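Local atomic coordinates of aminopentol aminotransferase (Sphingopyxis macrogoltabida, PDB entry 6HBS), a protein that transfers the amino group of aminopentol, the hydrolysed form of the mycotoxin fumonisin B1, to pyruvate with pyridoxal 5'-phosphate as cofactor, giving 2-keto-HFB1 and L-alanine. Residues E100-M105 / S254-C259; S123-L128 / S267-S272; R130-R135 / R276-D281; A144-S149 / V228-R233. All coordinates share one frame; numbering follows the deposited sequence.

Contact 1 (E100-M105 / S254-C259); sequences EAFVGM and SCWGKC. With MG (magnesium ion), chain D; PLP (pyridoxal-5'-phosphate), chain C.
A single aromatic pair carries this contact: Phe102 reaches out from helix 94-105 and sets the edge of its ring against the face of Trp256. The helix is thereby joined to strand 253-256 in the central sheet of this class-III aminotransferase, a PLP enzyme of fold type I. The stack is T-shaped, with the planes 69° apart and 4.9 Å between the centroids of the Phe102 ring and the five-membered ring of Trp256. CE1 and CZ of Phe102 do the touching; CZ comes to 3.6 Å from CG of Trp256, while CE1 stands over the centre of the indole. With chi1 at -148°, between two staggered positions, the Phe102 ring points at the indole and puts these two atoms over it. The indole is also fixed at its rim, because NE1 of Trp256 donates to OG of Ser254 at 2.9 Å, the acceptor lying slightly out of the ring plane. With a leucine in place of Trp256, Phe102 would probably lose the flat face it rests on, and OG of Ser254 would be left without its indole donor. Just past the strand, NZ of Lys258 is bonded to C4A of PLP at 1.6 Å, the internal aldimine linkage. The backbone of the helix has a separate task at the magnesium ion, whose ligands include the carbonyl oxygens of Val103, Val106 and Ala109. O of Val103 stands 2.2 Å from the magnesium ion, and one of the metal-bound waters donates a 2.9 Å hydrogen bond to O of Gly104.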
loop_
_atom_site.group_PDB
_atom_site.type_symbol
_atom_site.label_atom_id
_atom_site.label_comp_id
_atom_site.label_asym_id
_atom_site.label_seq_id
_atom_site.Cartn_x
_atom_site.Cartn_y
_atom_site.Cartn_z
ATOM N N GLU A 100 13.261 15.740 -4.556
ATOM C CA GLU A 100 13.645 17.150 -4.802
ATOM C C GLU A 100 12.423 17.955 -5.244
ATOM O O GLU A 100 12.188 19.054 -4.756
ATOM C CB GLU A 100 14.760 17.279 -5.840
ATOM C CG GLU A 100 16.099 16.862 -5.286
ATOM C CD GLU A 100 17.227 16.662 -6.296
ATOM O OE1 GLU A 100 16.933 16.516 -7.508
ATOM O OE2 GLU A 100 18.395 16.640 -5.850
ATOM N N ALA A 101 11.660 17.413 -6.184
ATOM C CA ALA A 101 10.520 18.161 -6.735
ATOM C C ALA A 101 9.479 18.399 -5.631
ATOM O O ALA A 101 8.948 19.521 -5.479
ATOM C CB ALA A 101 9.929 17.457 -7.919
ATOM N N PHE A 102 9.170 17.356 -4.868
ATOM C CA PHE A 102 8.071 17.445 -3.911
ATOM C C PHE A 102 8.485 18.374 -2.761
ATOM O O PHE A 102 7.723 19.228 -2.368
ATOM C CB PHE A 102 7.637 16.046 -3.469
ATOM C CG PHE A 102 6.174 15.874 -3.140
ATOM C CD1 PHE A 102 5.445 16.875 -2.495
ATOM C CD2 PHE A 102 5.536 14.678 -3.416
ATOM C CE1 PHE A 102 4.102 16.697 -2.197
ATOM C CE2 PHE A 102 4.198 14.490 -3.089
ATOM C CZ PHE A 102 3.489 15.496 -2.469
ATOM N N VAL A 103 9.709 18.223 -2.263
ATOM C CA VAL A 103 10.218 19.055 -1.199
ATOM C C VAL A 103 10.299 20.521 -1.662
ATOM O O VAL A 103 10.000 21.450 -0.864
ATOM C CB VAL A 103 11.596 18.580 -0.713
ATOM C CG1 VAL A 103 12.303 19.643 0.108
ATOM C CG2 VAL A 103 11.495 17.284 0.066
ATOM N N GLY A 104 10.686 20.743 -2.924
ATOM C CA GLY A 104 10.739 22.085 -3.450
ATOM C C GLY A 104 9.364 22.760 -3.476
ATOM O O GLY A 104 9.293 23.956 -3.361
ATOM N N MET A 105 8.279 21.999 -3.668
ATOM C CA MET A 105 6.938 22.567 -3.852
ATOM C C MET A 105 6.264 22.874 -2.508
ATOM O O MET A 105 5.377 23.686 -2.474
ATOM C CB MET A 105 6.039 21.607 -4.642
ATOM C CG MET A 105 6.395 21.556 -6.130
ATOM S SD MET A 105 5.631 20.174 -7.015
ATOM C CE MET A 105 3.932 20.740 -7.128
ATOM N N SER A 254 3.207 16.743 6.664
ATOM C CA SER A 254 1.995 16.658 5.871
ATOM C C SER A 254 2.003 15.314 5.140
ATOM O O SER A 254 3.058 14.847 4.687
ATOM C CB SER A 254 1.872 17.829 4.916
ATOM O OG SER A 254 3.039 17.974 4.120
ATOM N N CYS A 255 0.816 14.731 5.024
ATOM C CA CYS A 255 0.571 13.467 4.401
ATOM C C CYS A 255 -0.145 13.708 3.071
ATOM O O CYS A 255 -1.115 14.512 2.988
ATOM C CB CYS A 255 -0.310 12.588 5.278
ATOM S SG CYS A 255 0.367 12.263 6.929
ATOM N N TRP A 256 0.319 13.002 2.040
ATOM C CA TRP A 256 -0.135 13.189 0.668
ATOM C C TRP A 256 -0.395 11.823 0.038
ATOM O O TRP A 256 0.214 10.815 0.422
ATOM C CB TRP A 256 0.904 13.936 -0.149
ATOM C CG TRP A 256 1.233 15.291 0.369
ATOM C CD1 TRP A 256 2.073 15.595 1.396
ATOM C CD2 TRP A 256 0.792 16.535 -0.172
ATOM N NE1 TRP A 256 2.144 16.950 1.564
ATOM C CE2 TRP A 256 1.380 17.553 0.613
ATOM C CE3 TRP A 256 -0.060 16.898 -1.223
ATOM C CZ2 TRP A 256 1.161 18.900 0.357
ATOM C CZ3 TRP A 256 -0.282 18.233 -1.462
ATOM C CH2 TRP A 256 0.301 19.216 -0.669
ATOM N N GLY A 257 -1.331 11.806 -0.913
ATOM C CA GLY A 257 -1.634 10.587 -1.653
ATOM C C GLY A 257 -2.698 10.877 -2.684
ATOM O O GLY A 257 -2.826 12.044 -3.140
ATOM N N LYS A 258 -3.395 9.820 -3.084
ATOM C CA LYS A 258 -4.494 9.800 -4.078
ATOM C C LYS A 258 -4.035 10.289 -5.462
ATOM O O LYS A 258 -4.009 9.498 -6.386
ATOM C CB LYS A 258 -5.745 10.528 -3.554
ATOM C CG LYS A 258 -6.485 9.709 -2.491
ATOM C CD LYS A 258 -7.800 10.249 -1.929
ATOM C CE LYS A 258 -8.582 9.208 -1.123
ATOM N NZ LYS A 258 -8.187 9.093 0.321
ATOM N N CYS A 259 -3.795 11.588 -5.621
ATOM C CA CYS A 259 -3.841 12.187 -6.943
ATOM C C CYS A 259 -2.502 12.757 -7.396
ATOM O O CYS A 259 -2.435 13.200 -8.530
ATOM C CB CYS A 259 -4.902 13.281 -7.012
ATOM S SG CYS A 259 -4.394 14.838 -6.249
HETATM MG MG MG D . 10.258 22.810 0.875
HETATM N N1 PLP C . -6.470 10.364 4.899
HETATM C C2 PLP C . -7.489 10.968 4.250
HETATM C C2A PLP C . -7.911 12.379 4.584
HETATM C C3 PLP C . -8.148 10.265 3.153
HETATM O O3 PLP C . -9.161 10.843 2.473
HETATM C C4 PLP C . -7.688 8.906 2.788
HETATM C C4A PLP C . -8.369 8.227 1.654
HETATM C C5 PLP C . -6.596 8.329 3.628
HETATM C C6 PLP C . -6.032 9.115 4.626
HETATM C C5A PLP C . -6.028 6.931 3.390
HETATM O O4P PLP C . -5.527 6.781 2.038
HETATM P P PLP C . -5.617 5.280 1.460
HETATM O O1P PLP C . -7.023 4.936 1.263
HETATM O O2P PLP C . -5.015 4.423 2.537
HETATM O O3P PLP C . -4.821 5.425 0.181
HETATM O O HOH W 1 9.644 24.616 -0.590
HETATM O O HOH W 2 12.632 23.176 0.452
#

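Contact 2 (S123-L128 / S267-S272); sequences STAMVL and SALLGS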
loop_
_atom_site.group_PDB
_atom_site.type_symbol
_atom_site.label_atom_id
_atom_site.label_comp_id
_atom_site.label_asym_id
_atom_site.label_seq_id
_atom_site.Cartn_x
_atom_site.Cartn_y
_atom_site.Cartn_z
ATOM N N SER A 123 0.042 6.597 9.252
ATOM C CA SER A 123 0.576 5.684 10.246
ATOM C C SER A 123 2.051 5.989 10.524
ATOM O O SER A 123 2.470 5.998 11.679
ATOM C CB SER A 123 0.384 4.265 9.825
ATOM O OG SER A 123 -0.958 3.875 10.027
ATOM N N THR A 124 2.813 6.274 9.450
ATOM C CA THR A 124 4.208 6.661 9.560
ATOM C C THR A 124 4.314 7.963 10.371
ATOM O O THR A 124 5.192 8.072 11.254
ATOM C CB THR A 124 4.912 6.766 8.199
ATOM O OG1 THR A 124 4.826 5.507 7.514
ATOM C CG2 THR A 124 6.370 7.137 8.357
ATOM N N ALA A 125 3.441 8.945 10.081
ATOM C CA ALA A 125 3.450 10.216 10.807
ATOM C C ALA A 125 3.208 9.980 12.308
ATOM O O ALA A 125 3.865 10.597 13.157
ATOM C CB ALA A 125 2.421 11.160 10.217
ATOM N N MET A 126 2.287 9.071 12.623
ATOM C CA MET A 126 1.898 8.746 14.029
ATOM C C MET A 126 3.116 8.177 14.783
ATOM O O MET A 126 3.461 8.655 15.876
ATOM C CB MET A 126 0.753 7.743 14.049
ATOM C CG MET A 126 0.455 7.181 15.419
ATOM S SD MET A 126 -0.874 6.011 15.331
ATOM C CE MET A 126 0.023 4.546 14.820
ATOM N N VAL A 127 3.786 7.181 14.184
ATOM C CA VAL A 127 4.947 6.539 14.774
ATOM C C VAL A 127 6.118 7.531 14.883
ATOM O O VAL A 127 6.754 7.619 15.950
ATOM C CB VAL A 127 5.311 5.254 14.011
ATOM C CG1 VAL A 127 6.619 4.656 14.512
ATOM C CG2 VAL A 127 4.201 4.233 14.105
ATOM N N LEU A 128 6.393 8.293 13.819
ATOM C CA LEU A 128 7.410 9.340 13.829
ATOM C C LEU A 128 7.191 10.279 15.028
ATOM O O LEU A 128 8.140 10.581 15.738
ATOM C CB LEU A 128 7.372 10.122 12.517
ATOM C CG LEU A 128 8.578 10.994 12.181
ATOM C CD1 LEU A 128 8.607 11.278 10.676
ATOM C CD2 LEU A 128 8.564 12.329 12.909
ATOM N N SER A 267 2.057 7.381 -2.326
ATOM C CA SER A 267 1.685 8.302 -1.208
ATOM C C SER A 267 2.982 8.808 -0.599
ATOM O O SER A 267 4.071 8.298 -0.923
ATOM C CB SER A 267 0.780 7.613 -0.185
ATOM O OG SER A 267 -0.439 7.171 -0.789
ATOM N N ALA A 268 2.902 9.853 0.226
ATOM C CA ALA A 268 4.092 10.505 0.714
ATOM C C ALA A 268 3.862 11.088 2.099
ATOM O O ALA A 268 2.770 11.591 2.394
ATOM C CB ALA A 268 4.525 11.618 -0.204
ATOM N N LEU A 269 4.946 11.084 2.874
ATOM C CA LEU A 269 5.115 11.904 4.077
ATOM C C LEU A 269 6.155 13.001 3.814
ATOM O O LEU A 269 7.307 12.701 3.509
ATOM C CB LEU A 269 5.532 11.002 5.236
ATOM C CG LEU A 269 5.662 11.732 6.584
ATOM C CD1 LEU A 269 4.339 12.364 6.954
ATOM C CD2 LEU A 269 6.107 10.782 7.689
ATOM N N LEU A 270 5.754 14.267 3.948
ATOM C CA LEU A 270 6.637 15.458 3.802
ATOM C C LEU A 270 6.904 16.028 5.195
ATOM O O LEU A 270 5.981 16.097 6.002
ATOM C CB LEU A 270 5.965 16.494 2.903
ATOM C CG LEU A 270 6.116 16.327 1.383
ATOM C CD1 LEU A 270 7.478 16.785 0.894
ATOM C CD2 LEU A 270 5.880 14.889 0.970
ATOM N N GLY A 271 8.160 16.366 5.496
ATOM C CA GLY A 271 8.487 16.715 6.869
ATOM C C GLY A 271 9.548 17.783 6.935
ATOM O O GLY A 271 10.346 17.889 6.016
ATOM N N SER A 272 9.498 18.597 7.994
ATOM C CA SER A 272 10.498 19.606 8.236
ATOM C C SER A 272 11.724 18.959 8.895
ATOM O O SER A 272 11.661 17.855 9.444
ATOM C CB SER A 272 9.937 20.734 9.073
ATOM O OG SER A 272 9.845 20.323 10.410
#
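Helix 123-128 lies over strand 267-271 with the two N-to-C directions 33° apart and the axes approaching to 9.4 Å. The backbones come nearest at Ala125 and Leu269, whose CA atoms are 7.1 Å apart. All of the side-chain contact is made through Leu269, which projects from the strand and divides its two methyls among three helix residues. CD2 takes two of them: it lies 3.7 Å from CG2 of Thr124 and 3.9 Å from CD1 of Leu128, one helical turn further on. The other branch, CD1 of Leu269, meets CB of Ala125 at 4.0 Å. Thr124 presents its methyl because CG2 stands opposite the backbone N (OG1 at chi1 -58°), while OG1 is occupied by a hydrogen bond with O of Asp120 in the preceding turn. The strand belongs to the seven-stranded sheet of fold type I PLP enzymes and runs antiparallel to both of its neighbours, 111-115 and 253-256, as the odd strand of this sheet does in the family. Leu269 faces helix 118-133 on one side of the sheet; the next residue, Leu270, points to the other side and packs on Phe102 and Val103 of helix 94-105, so the strand is sandwiched between helical layers. Ala125 also rests on Leu253 and Cys255 of the adjacent strand, and Leu128 reaches Trp111 of strand 111-115.

Contact 3 (R130-R135 / R276-D281); sequences RAHTGR and RDAARD
The C-terminal turn of helix 118-133 meets the short helix 276-281 here, with Ala278 set against Ala131 and His132. With just a methyl on Ala278, the backbones come close: the CA atoms of His132 and Ala278 are 5.0 Å apart. CB of Ala278 touches CB of His132 at 3.7 Å and faces CB of Ala131 at 4.2 Å, so the apolar part of the contact is essentially one methyl lodged against a helix surface. The methyl lies at the edge of the His132 imidazole, near its plane; CG anti to the backbone N (chi1 176°) carries ND1 to a water that bridges the two helices. That water lies in the ring plane, 2.8 Å from ND1 of His132, and accepts from N of Ala278 at 3.0 Å, which provides a partner for a backbone N-H in the first turn of helix 276-281. The helix ends after Thr133: Gly134 turns to positive phi, a conformation that favours glycine, and OG1 of Thr133 accepts from N of Arg135 at 3.1 Å in an ST turn. Helix 276-281 is also packed against Leu128 one turn earlier in helix 118-133, and its Ala279 touches Trp111 and Met113 of strand 111-115. Arg130 and Thr133 lean on Ala190 of strand 189-194, while Arg276 hydrogen-bonds O of Arg16 of the second subunit.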
loop_
_atom_site.group_PDB
_atom_site.type_symbol
_atom_site.label_atom_id
_atom_site.label_comp_id
_atom_site.label_asym_id
_atom_site.label_seq_id
_atom_site.Cartn_x
_atom_site.Cartn_y
_atom_site.Cartn_z
ATOM N N ARG A 130 5.615 9.944 17.886
ATOM C CA ARG A 130 5.881 9.285 19.136
ATOM C C ARG A 130 7.397 9.138 19.335
ATOM O O ARG A 130 7.887 9.432 20.423
ATOM C CB ARG A 130 5.150 7.944 19.191
ATOM C CG ARG A 130 3.644 8.078 19.303
ATOM C CD ARG A 130 2.899 6.756 19.254
ATOM N NE ARG A 130 1.541 6.988 19.737
ATOM C CZ ARG A 130 0.507 6.203 19.488
ATOM N NH1 ARG A 130 0.662 5.126 18.722
ATOM N NH2 ARG A 130 -0.674 6.501 20.016
ATOM N N ALA A 131 8.139 8.705 18.292
ATOM C CA ALA A 131 9.613 8.650 18.351
ATOM C C ALA A 131 10.234 10.018 18.654
ATOM O O ALA A 131 11.209 10.093 19.418
ATOM C CB ALA A 131 10.201 8.100 17.076
ATOM N N HIS A 132 9.712 11.064 18.019
ATOM C CA HIS A 132 10.258 12.399 18.077
ATOM C C HIS A 132 10.099 12.957 19.490
ATOM O O HIS A 132 11.018 13.578 20.009
ATOM C CB HIS A 132 9.564 13.322 17.082
ATOM C CG HIS A 132 10.000 14.748 17.148
ATOM N ND1 HIS A 132 11.115 15.210 16.498
ATOM C CD2 HIS A 132 9.464 15.822 17.771
ATOM C CE1 HIS A 132 11.246 16.510 16.721
ATOM N NE2 HIS A 132 10.246 16.909 17.513
ATOM N N THR A 133 8.917 12.755 20.067
ATOM C CA THR A 133 8.582 13.424 21.318
ATOM C C THR A 133 8.840 12.546 22.537
ATOM O O THR A 133 8.877 13.065 23.627
ATOM C CB THR A 133 7.110 13.858 21.319
ATOM O OG1 THR A 133 6.354 12.659 21.236
ATOM C CG2 THR A 133 6.768 14.812 20.210
ATOM N N GLY A 134 8.854 11.219 22.369
ATOM C CA GLY A 134 8.879 10.285 23.501
ATOM C C GLY A 134 7.569 10.277 24.272
ATOM O O GLY A 134 7.533 9.784 25.377
ATOM N N ARG A 135 6.469 10.733 23.650
ATOM C CA ARG A 135 5.141 10.793 24.262
ATOM C C ARG A 135 4.180 9.871 23.518
ATOM O O ARG A 135 4.492 9.344 22.423
ATOM C CB ARG A 135 4.573 12.211 24.240
ATOM C CG ARG A 135 5.450 13.218 24.958
ATOM C CD ARG A 135 5.060 14.615 24.534
ATOM N NE ARG A 135 6.027 15.621 24.930
ATOM C CZ ARG A 135 6.113 16.828 24.402
ATOM N NH1 ARG A 135 7.099 17.619 24.785
ATOM N NH2 ARG A 135 5.226 17.242 23.508
ATOM N N ARG A 276 13.464 15.174 11.227
ATOM C CA ARG A 276 14.294 14.346 10.354
ATOM C C ARG A 276 14.904 13.180 11.143
ATOM O O ARG A 276 14.891 12.025 10.661
ATOM C CB ARG A 276 15.376 15.192 9.673
ATOM C CG ARG A 276 16.188 14.429 8.632
ATOM C CD ARG A 276 17.351 15.225 8.072
ATOM N NE ARG A 276 16.923 16.296 7.196
ATOM C CZ ARG A 276 16.800 16.189 5.877
ATOM N NH1 ARG A 276 17.073 15.031 5.281
ATOM N NH2 ARG A 276 16.358 17.225 5.176
ATOM N N ASP A 277 15.407 13.445 12.359
ATOM C CA ASP A 277 16.077 12.387 13.135
ATOM C C ASP A 277 15.104 11.266 13.477
ATOM O O ASP A 277 15.489 10.102 13.428
ATOM C CB ASP A 277 16.702 12.875 14.448
ATOM C CG ASP A 277 18.002 13.631 14.250
ATOM O OD1 ASP A 277 18.642 13.455 13.198
ATOM O OD2 ASP A 277 18.352 14.408 15.150
ATOM N N ALA A 278 13.871 11.626 13.864
ATOM C CA ALA A 278 12.875 10.623 14.216
ATOM C C ALA A 278 12.479 9.797 12.981
ATOM O O ALA A 278 12.199 8.620 13.069
ATOM C CB ALA A 278 11.667 11.290 14.822
ATOM N N ALA A 279 12.411 10.457 11.835
ATOM C CA ALA A 279 12.124 9.789 10.579
ATOM C C ALA A 279 13.185 8.724 10.287
ATOM O O ALA A 279 12.875 7.680 9.697
ATOM C CB ALA A 279 12.079 10.796 9.463
ATOM N N ARG A 280 14.436 8.992 10.662
ATOM C CA ARG A 280 15.511 7.981 10.457
ATOM C C ARG A 280 15.449 6.839 11.476
ATOM O O ARG A 280 15.900 5.726 11.178
ATOM C CB ARG A 280 16.876 8.658 10.499
ATOM C CG ARG A 280 17.072 9.679 9.393
ATOM C CD ARG A 280 18.344 10.466 9.613
ATOM N NE ARG A 280 19.506 9.625 9.401
ATOM C CZ ARG A 280 20.757 10.021 9.608
ATOM N NH1 ARG A 280 20.983 11.206 10.149
ATOM N NH2 ARG A 280 21.766 9.220 9.307
ATOM N N ASP A 281 14.951 7.115 12.686
ATOM C CA ASP A 281 14.983 6.149 13.780
ATOM C C ASP A 281 13.889 5.105 13.612
ATOM O O ASP A 281 14.060 3.976 14.008
ATOM C CB ASP A 281 14.799 6.792 15.164
ATOM C CG ASP A 281 15.975 7.616 15.671
ATOM O OD1 ASP A 281 17.088 7.492 15.113
ATOM O OD2 ASP A 281 15.759 8.410 16.604
HETATM O O HOH W 3 13.352 14.275 15.183
#

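Contact 4 (A144-S149 / V228-R233); sequences AYHGAS and VVDDVR. With PLP (pyridoxal-5'-phosphate), chain C.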
loop_
_atom_site.group_PDB
_atom_site.type_symbol
_atom_site.label_atom_id
_atom_site.label_comp_id
_atom_site.label_asym_id
_atom_site.label_seq_id
_atom_site.Cartn_x
_atom_site.Cartn_y
_atom_site.Cartn_z
ATOM N N ALA A 144 -12.957 12.137 12.085
ATOM C CA ALA A 144 -12.056 12.415 10.974
ATOM C C ALA A 144 -11.461 11.102 10.442
ATOM O O ALA A 144 -10.983 10.281 11.215
ATOM C CB ALA A 144 -10.979 13.361 11.388
ATOM N N TYR A 145 -11.491 10.939 9.114
ATOM C CA TYR A 145 -10.943 9.757 8.436
ATOM C C TYR A 145 -9.465 9.994 8.087
ATOM O O TYR A 145 -9.146 10.908 7.332
ATOM C CB TYR A 145 -11.765 9.427 7.184
ATOM C CG TYR A 145 -11.362 8.131 6.527
ATOM C CD1 TYR A 145 -11.919 6.938 6.946
ATOM C CD2 TYR A 145 -10.408 8.087 5.504
ATOM C CE1 TYR A 145 -11.552 5.734 6.368
ATOM C CE2 TYR A 145 -10.036 6.882 4.914
ATOM C CZ TYR A 145 -10.625 5.704 5.342
ATOM O OH TYR A 145 -10.302 4.483 4.821
ATOM N N HIS A 146 -8.580 9.153 8.651
ATOM C CA HIS A 146 -7.151 9.201 8.403
ATOM C C HIS A 146 -6.627 7.901 7.782
ATOM O O HIS A 146 -5.428 7.753 7.594
ATOM C CB HIS A 146 -6.392 9.546 9.688
ATOM C CG HIS A 146 -6.632 10.939 10.153
ATOM N ND1 HIS A 146 -6.282 12.030 9.383
ATOM C CD2 HIS A 146 -7.158 11.419 11.303
ATOM C CE1 HIS A 146 -6.609 13.132 10.044
ATOM N NE2 HIS A 146 -7.131 12.786 11.228
ATOM N N GLY A 147 -7.520 6.969 7.488
ATOM C CA GLY A 147 -7.134 5.679 6.909
ATOM C C GLY A 147 -7.947 4.566 7.530
ATOM O O GLY A 147 -8.906 4.833 8.278
ATOM N N ALA A 148 -7.571 3.319 7.234
ATOM C CA ALA A 148 -8.321 2.192 7.738
ATOM C C ALA A 148 -7.402 1.206 8.472
ATOM O O ALA A 148 -7.583 -0.011 8.376
ATOM C CB ALA A 148 -9.074 1.537 6.598
ATOM N N SER A 149 -6.438 1.755 9.214
ATOM C CA SER A 149 -5.558 0.976 10.111
ATOM C C SER A 149 -6.277 0.691 11.442
ATOM O O SER A 149 -7.270 1.333 11.796
ATOM C CB SER A 149 -4.224 1.694 10.332
ATOM O OG SER A 149 -3.614 2.055 9.099
ATOM N N VAL A 228 0.445 17.787 12.203
ATOM C CA VAL A 228 0.355 16.942 11.029
ATOM C C VAL A 228 -0.902 17.337 10.249
ATOM O O VAL A 228 -2.023 17.165 10.737
ATOM C CB VAL A 228 0.298 15.458 11.414
ATOM C CG1 VAL A 228 0.335 14.597 10.160
ATOM C CG2 VAL A 228 1.412 15.062 12.396
ATOM N N VAL A 229 -0.726 17.821 9.015
ATOM C CA VAL A 229 -1.889 18.069 8.164
ATOM C C VAL A 229 -2.070 16.859 7.252
ATOM O O VAL A 229 -1.159 16.515 6.509
ATOM C CB VAL A 229 -1.747 19.373 7.376
ATOM C CG1 VAL A 229 -2.750 19.463 6.245
ATOM C CG2 VAL A 229 -1.871 20.574 8.288
ATOM N N ASP A 230 -3.252 16.237 7.293
ATOM C CA ASP A 230 -3.547 15.116 6.430
ATOM C C ASP A 230 -4.139 15.650 5.122
ATOM O O ASP A 230 -5.318 15.914 5.064
ATOM C CB ASP A 230 -4.434 14.094 7.129
ATOM C CG ASP A 230 -4.739 12.897 6.275
ATOM O OD1 ASP A 230 -4.358 12.924 5.077
ATOM O OD2 ASP A 230 -5.438 12.000 6.778
ATOM N N ASP A 231 -3.286 15.766 4.093
ATOM C CA ASP A 231 -3.639 16.335 2.799
ATOM C C ASP A 231 -3.839 15.233 1.759
ATOM O O ASP A 231 -3.772 15.528 0.545
ATOM C CB ASP A 231 -2.605 17.337 2.309
ATOM C CG ASP A 231 -3.154 18.741 2.150
ATOM O OD1 ASP A 231 -4.348 18.874 1.751
ATOM O OD2 ASP A 231 -2.364 19.686 2.364
ATOM N N VAL A 232 -4.142 14.004 2.220
ATOM C CA VAL A 232 -4.289 12.883 1.290
ATOM C C VAL A 232 -5.475 13.144 0.341
ATOM O O VAL A 232 -5.415 12.797 -0.859
ATOM C CB VAL A 232 -4.419 11.541 2.043
ATOM C CG1 VAL A 232 -4.882 10.429 1.102
ATOM C CG2 VAL A 232 -3.106 11.165 2.711
ATOM N N ARG A 233 -6.573 13.684 0.891
ATOM C CA ARG A 233 -7.775 13.902 0.146
ATOM C C ARG A 233 -7.764 15.243 -0.606
ATOM O O ARG A 233 -8.156 15.299 -1.805
ATOM C CB ARG A 233 -9.027 13.815 1.016
ATOM C CG ARG A 233 -10.251 13.468 0.178
ATOM C CD ARG A 233 -11.547 13.367 0.950
ATOM N NE ARG A 233 -11.521 12.274 1.909
ATOM C CZ ARG A 233 -12.547 11.888 2.662
ATOM N NH1 ARG A 233 -13.775 12.300 2.377
ATOM N NH2 ARG A 233 -12.344 11.052 3.673
HETATM N N1 PLP C . -6.470 10.364 4.899
HETATM C C2 PLP C . -7.489 10.968 4.250
HETATM C C2A PLP C . -7.911 12.379 4.584
HETATM C C3 PLP C . -8.148 10.265 3.153
HETATM O O3 PLP C . -9.161 10.843 2.473
HETATM C C4 PLP C . -7.688 8.906 2.788
HETATM C C4A PLP C . -8.369 8.227 1.654
HETATM C C5 PLP C . -6.596 8.329 3.628
HETATM C C6 PLP C . -6.032 9.115 4.626
HETATM C C5A PLP C . -6.028 6.931 3.390
HETATM O O4P PLP C . -5.527 6.781 2.038
HETATM P P PLP C . -5.617 5.280 1.460
HETATM O O1P PLP C . -7.023 4.936 1.263
HETATM O O2P PLP C . -5.015 4.423 2.537
HETATM O O3P PLP C . -4.821 5.425 0.181
#
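OD2 of Asp230 sits between two ring nitrogens: it accepts a hydrogen bond from ND1 of His146 at 2.7 Å and lies equally near, 2.7 Å, to N1 of PLP. The bond from His146 is almost straight, 168°, and runs in the plane of the imidazole to the anti lone pair of OD2; ring and carboxylate are nearly coplanar. Asp230 OD1 accepts from N of Val232 at 3.1 Å, an Asx turn, so both oxygens are engaged and the carboxylate is held against turning. Were Asp230 an alanine, ND1 of His146 would probably be left without its acceptor and N1 of PLP without the carboxylate beside it. Val232 packs on one face of the pyridine ring, with CG1 3.6 Å from C4 of PLP. From the opposite face comes Tyr145, whose ring edge reaches PLP with CE2 3.8 Å from C4. At the rim, a bend at chi3 (-64°) brings the guanidinium of Arg233 edge-on to the cofactor; its NE donates to O3 of PLP at 2.8 Å and 171°, while NH2 adds a weaker bond to O3 and passes close to CB of Tyr145. NH1 of Arg233 is held by OD1 of Asn377. A pyridine ring gripped between side chains, with an aspartate carried by a central strand at its nitrogen, is the hallmark of the cofactor site in fold type I PLP enzymes.

How the contacts relate
From the N terminus, residues 100-105 open contact 1, 123-128 open contact 2 and 130-135 open contact 3. Only then does contact 4 begin at 144-149, and it closes first, at 228-233, nested inside all three larger loops. Those close in the order they opened, at 254-259, 267-272 and 276-281, so contacts 1, 2 and 3 cross one another. Strands 226-230, 253-256 and 267-271 are consecutive neighbours in one sheet and join contacts 4, 1 and 2 through backbone pairing. Helix 118-133 links contacts 2 and 3 on one side of that sheet, helix 94-105 lies on the other, and contacts 1 and 4 share PLP.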